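Acarbose/maltose binding protein GacH (Streptomyces glaucescens, PDB 3K01) binds acarbose and an acarbose homolog, and probably maltose, as the solute receptor of an ABC transporter. Local coordinates at residues A[113-125]-A[333-345]. Residues are numbered along the deposited sequence; the frame is centred on the assembly and turned at random.
Sequences LDDGSDHLPQAAA and SLLPTRTSVYEVP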
loop_
_atom_site.group_PDB
_atom_site.type_symbol
_atom_site.label_atom_id
_atom_site.label_comp_id
_atom_site.label_asym_id
_atom_site.label_seq_id
_atom_site.Cartn_x
_atom_site.Cartn_y
_atom_site.Cartn_z
ATOM N N LEU A 113 1.508 -5.870 -22.251
ATOM C CA LEU A 113 2.595 -5.170 -21.628
ATOM C C LEU A 113 3.103 -4.015 -22.477
ATOM O O LEU A 113 3.963 -3.363 -22.107
ATOM C CB LEU A 113 3.747 -6.165 -21.269
ATOM C CG LEU A 113 3.392 -7.345 -20.357
ATOM C CD1 LEU A 113 4.636 -8.056 -19.967
ATOM C CD2 LEU A 113 2.638 -6.858 -19.100
ATOM N N ASP A 114 2.460 -3.715 -23.546
ATOM C CA ASP A 114 2.940 -2.646 -24.456
ATOM C C ASP A 114 3.292 -1.278 -23.808
ATOM O O ASP A 114 4.186 -0.629 -24.302
ATOM C CB ASP A 114 1.952 -2.419 -25.617
ATOM C CG ASP A 114 1.790 -3.641 -26.525
ATOM O OD1 ASP A 114 2.771 -4.400 -26.683
ATOM O OD2 ASP A 114 0.670 -3.832 -27.063
ATOM N N ASP A 115 2.693 -0.856 -22.705
ATOM C CA ASP A 115 3.248 0.351 -22.088
ATOM C C ASP A 115 4.213 -0.004 -20.961
ATOM O O ASP A 115 3.777 -0.499 -19.921
ATOM C CB ASP A 115 2.126 1.246 -21.558
ATOM C CG ASP A 115 1.335 1.907 -22.670
ATOM O OD1 ASP A 115 1.815 1.910 -23.823
ATOM O OD2 ASP A 115 0.225 2.450 -22.486
ATOM N N GLY A 116 5.516 0.235 -21.140
ATOM C CA GLY A 116 6.445 -0.581 -20.346
ATOM C C GLY A 116 7.303 -0.041 -19.187
ATOM O O GLY A 116 7.145 -0.485 -18.050
ATOM N N SER A 117 8.200 0.906 -19.468
ATOM C CA SER A 117 9.207 1.421 -18.528
ATOM C C SER A 117 8.769 2.650 -17.779
ATOM O O SER A 117 9.480 3.192 -16.946
ATOM C CB SER A 117 10.498 1.706 -19.224
ATOM O OG SER A 117 11.531 1.713 -18.255
ATOM N N ASP A 118 7.595 3.108 -18.134
ATOM C CA ASP A 118 6.971 4.248 -17.559
ATOM C C ASP A 118 6.604 3.999 -16.079
ATOM O O ASP A 118 6.489 4.912 -15.316
ATOM C CB ASP A 118 5.700 4.512 -18.399
ATOM C CG ASP A 118 5.119 5.895 -18.230
ATOM O OD1 ASP A 118 5.756 6.837 -17.805
ATOM O OD2 ASP A 118 3.962 6.046 -18.600
ATOM N N HIS A 119 6.400 2.759 -15.663
ATOM C CA HIS A 119 5.880 2.562 -14.299
ATOM C C HIS A 119 6.941 2.760 -13.228
ATOM O O HIS A 119 8.115 2.428 -13.419
ATOM C CB HIS A 119 5.245 1.191 -14.147
ATOM C CG HIS A 119 4.059 0.993 -15.024
ATOM N ND1 HIS A 119 2.815 1.497 -14.718
ATOM C CD2 HIS A 119 3.933 0.377 -16.221
ATOM C CE1 HIS A 119 1.963 1.173 -15.671
ATOM N NE2 HIS A 119 2.625 0.512 -16.607
ATOM N N LEU A 120 6.518 3.302 -12.090
ATOM C CA LEU A 120 7.369 3.346 -10.905
ATOM C C LEU A 120 7.955 1.963 -10.650
ATOM O O LEU A 120 7.273 0.958 -10.799
ATOM C CB LEU A 120 6.551 3.799 -9.699
ATOM C CG LEU A 120 6.098 5.266 -9.724
ATOM C CD1 LEU A 120 5.024 5.493 -8.652
ATOM C CD2 LEU A 120 7.260 6.252 -9.538
ATOM N N PRO A 121 9.234 1.901 -10.234
ATOM C CA PRO A 121 9.888 0.577 -10.177
ATOM C C PRO A 121 9.201 -0.385 -9.195
ATOM O O PRO A 121 9.060 -1.584 -9.467
ATOM C CB PRO A 121 11.324 0.916 -9.744
ATOM C CG PRO A 121 11.198 2.235 -9.052
ATOM C CD PRO A 121 10.149 2.989 -9.853
ATOM N N GLN A 122 8.725 0.133 -8.068
ATOM C CA GLN A 122 8.060 -0.729 -7.110
ATOM C C GLN A 122 6.761 -1.301 -7.684
ATOM O O GLN A 122 6.411 -2.443 -7.446
ATOM C CB GLN A 122 7.733 0.018 -5.804
ATOM C CG GLN A 122 8.949 0.586 -5.091
ATOM C CD GLN A 122 9.223 2.027 -5.502
ATOM O OE1 GLN A 122 8.864 2.463 -6.607
ATOM N NE2 GLN A 122 9.856 2.782 -4.605
ATOM N N ALA A 123 6.019 -0.452 -8.398
ATOM C CA ALA A 123 4.760 -0.873 -8.999
ATOM C C ALA A 123 5.013 -1.927 -10.078
ATOM O O ALA A 123 4.326 -2.952 -10.098
ATOM C CB ALA A 123 4.011 0.337 -9.570
ATOM N N ALA A 124 6.021 -1.707 -10.921
ATOM C CA ALA A 124 6.388 -2.759 -11.889
ATOM C C ALA A 124 6.770 -4.058 -11.202
ATOM O O ALA A 124 6.356 -5.141 -11.621
ATOM C CB ALA A 124 7.514 -2.273 -12.797
ATOM N N ALA A 125 7.559 -3.951 -10.140
ATOM C CA ALA A 125 8.003 -5.158 -9.460
ATOM C C ALA A 125 6.858 -5.969 -8.876
ATOM O O ALA A 125 6.899 -7.195 -8.844
ATOM C CB ALA A 125 8.999 -4.794 -8.386
ATOM N N SER A 333 -8.592 11.013 -7.456
ATOM C CA SER A 333 -7.389 11.343 -6.682
ATOM C C SER A 333 -6.609 10.105 -6.233
ATOM O O SER A 333 -5.872 10.155 -5.244
ATOM C CB SER A 333 -7.747 12.212 -5.474
ATOM O OG SER A 333 -8.261 13.451 -5.934
ATOM N N LEU A 334 -6.745 8.997 -6.967
ATOM C CA LEU A 334 -5.873 7.841 -6.754
ATOM C C LEU A 334 -4.545 8.086 -7.410
ATOM O O LEU A 334 -4.463 8.754 -8.447
ATOM C CB LEU A 334 -6.524 6.570 -7.288
ATOM C CG LEU A 334 -7.814 6.174 -6.581
ATOM C CD1 LEU A 334 -8.485 5.006 -7.297
ATOM C CD2 LEU A 334 -7.551 5.867 -5.090
ATOM N N LEU A 335 -3.489 7.525 -6.844
ATOM C CA LEU A 335 -2.142 7.873 -7.280
ATOM C C LEU A 335 -1.688 6.968 -8.432
ATOM O O LEU A 335 -1.745 5.754 -8.312
ATOM C CB LEU A 335 -1.143 7.764 -6.110
ATOM C CG LEU A 335 -1.543 8.589 -4.883
ATOM C CD1 LEU A 335 -0.685 8.218 -3.693
ATOM C CD2 LEU A 335 -1.442 10.103 -5.177
ATOM N N PRO A 336 -1.222 7.579 -9.541
ATOM C CA PRO A 336 -0.830 6.746 -10.681
ATOM C C PRO A 336 0.458 5.982 -10.482
ATOM O O PRO A 336 1.295 6.325 -9.639
ATOM C CB PRO A 336 -0.657 7.750 -11.823
ATOM C CG PRO A 336 -0.641 9.113 -11.197
ATOM C CD PRO A 336 -1.067 9.035 -9.785
ATOM N N THR A 337 0.653 4.959 -11.306
ATOM C CA THR A 337 1.928 4.271 -11.298
ATOM C C THR A 337 2.839 4.732 -12.411
ATOM O O THR A 337 4.040 4.478 -12.366
ATOM C CB THR A 337 1.757 2.775 -11.425
ATOM O OG1 THR A 337 1.164 2.466 -12.706
ATOM C CG2 THR A 337 0.874 2.258 -10.318
ATOM N N ARG A 338 2.312 5.422 -13.402
ATOM C CA ARG A 338 3.136 5.857 -14.561
ATOM C C ARG A 338 3.840 7.170 -14.281
ATOM O O ARG A 338 3.207 8.118 -13.960
ATOM C CB ARG A 338 2.245 6.002 -15.786
ATOM C CG ARG A 338 1.898 4.651 -16.412
ATOM C CD ARG A 338 1.022 4.823 -17.648
ATOM N NE ARG A 338 0.796 3.552 -18.303
ATOM C CZ ARG A 338 1.656 3.035 -19.139
ATOM N NH1 ARG A 338 2.587 3.755 -19.679
ATOM N NH2 ARG A 338 1.538 1.799 -19.484
ATOM N N THR A 339 5.149 7.195 -14.418
ATOM C CA THR A 339 5.896 8.402 -14.101
ATOM C C THR A 339 5.461 9.580 -14.978
ATOM O O THR A 339 5.392 10.718 -14.511
ATOM C CB THR A 339 7.416 8.168 -14.175
ATOM O OG1 THR A 339 7.778 7.846 -15.519
ATOM C CG2 THR A 339 7.833 7.032 -13.275
ATOM N N SER A 340 5.111 9.295 -16.224
ATOM C CA SER A 340 4.687 10.338 -17.161
ATOM C C SER A 340 3.443 11.054 -16.684
ATOM O O SER A 340 3.277 12.266 -16.935
ATOM C CB SER A 340 4.433 9.762 -18.561
ATOM O OG SER A 340 3.318 8.868 -18.591
ATOM N N VAL A 341 2.552 10.330 -15.998
ATOM C CA VAL A 341 1.271 10.911 -15.632
ATOM C C VAL A 341 1.443 11.988 -14.555
ATOM O O VAL A 341 0.694 12.957 -14.511
ATOM C CB VAL A 341 0.293 9.802 -15.192
ATOM C CG1 VAL A 341 -1.024 10.366 -14.697
ATOM C CG2 VAL A 341 0.030 8.863 -16.381
ATOM N N TYR A 342 2.471 11.855 -13.719
ATOM C CA TYR A 342 2.762 12.872 -12.701
ATOM C C TYR A 342 3.175 14.209 -13.293
ATOM O O TYR A 342 3.136 15.216 -12.597
ATOM C CB TYR A 342 3.845 12.369 -11.721
ATOM C CG TYR A 342 3.320 11.325 -10.757
ATOM C CD1 TYR A 342 2.681 11.704 -9.587
ATOM C CD2 TYR A 342 3.460 9.965 -11.026
ATOM C CE1 TYR A 342 2.183 10.746 -8.702
ATOM C CE2 TYR A 342 3.003 9.006 -10.150
ATOM C CZ TYR A 342 2.357 9.399 -8.987
ATOM O OH TYR A 342 1.869 8.473 -8.103
ATOM N N GLU A 343 3.589 14.214 -14.566
ATOM C CA GLU A 343 3.936 15.467 -15.237
ATOM C C GLU A 343 2.760 16.200 -15.863
ATOM O O GLU A 343 2.896 17.328 -16.325
ATOM C CB GLU A 343 5.011 15.225 -16.291
ATOM C CG GLU A 343 6.350 14.899 -15.698
ATOM C CD GLU A 343 7.421 14.704 -16.741
ATOM O OE1 GLU A 343 7.102 14.735 -17.957
ATOM O OE2 GLU A 343 8.581 14.503 -16.347
ATOM N N VAL A 344 1.593 15.570 -15.887
ATOM C CA VAL A 344 0.400 16.225 -16.400
ATOM C C VAL A 344 -0.016 17.296 -15.392
ATOM O O VAL A 344 -0.092 17.020 -14.191
ATOM C CB VAL A 344 -0.726 15.209 -16.588
ATOM C CG1 VAL A 344 -1.997 15.882 -17.041
ATOM C CG2 VAL A 344 -0.308 14.120 -17.600
ATOM N N PRO A 345 -0.215 18.543 -15.840
ATOM C CA PRO A 345 -0.446 19.610 -14.868
ATOM C C PRO A 345 -1.570 19.338 -13.863
ATOM O O PRO A 345 -1.414 19.654 -12.675
ATOM C CB PRO A 345 -0.750 20.828 -15.748
ATOM C CG PRO A 345 0.119 20.559 -16.958
ATOM C CD PRO A 345 -0.052 19.070 -17.209
#
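R338 and D118, with T337 beside them, join two loops of this bacterial solute-binding protein through a single beta bridge, H119 with R338, where segment 113-125 runs into helix 121-125 and segment 333-345 follows helix 322-332. Two backbone bonds make the bridge: T339 N meets D118 O at 2.8 Å in a straight line (180°), and L120 N meets T337 O at 2.8 Å. The D118 carboxylate swings across to the second loop because CG stands anti to the backbone N (chi1 -163°). There OD1 accepts S340 N on its syn side at 3.0 Å, while OD2 turns its anti lone pair to R338 NH1 at 2.9 Å, a salt bridge with the two planes 56° apart; the S340 hydroxyl also lies within hydrogen-bonding distance of OD2. The chain of R338 runs extended past this carboxylate, and its NE donates to S320 O, so two different partners fix the guanidinium. H119 NE2 lies over one guanidinium face without a hydrogen bond; D115 OD2 lies over the opposite face, where it could add charge attraction only, the modelled place of NH2 being doubtful. L120 sets CD2 against T339 CG2, CD1 near the Y342 ring, and the leucine also touches V360 of helix 351-360. A123 CB packs on T337 CG2 at 3.8 Å. T337 OG1, which also bonds Q325 of helix 322-332, receives H119 ND1 at 2.8 Å, close to the imidazole plane.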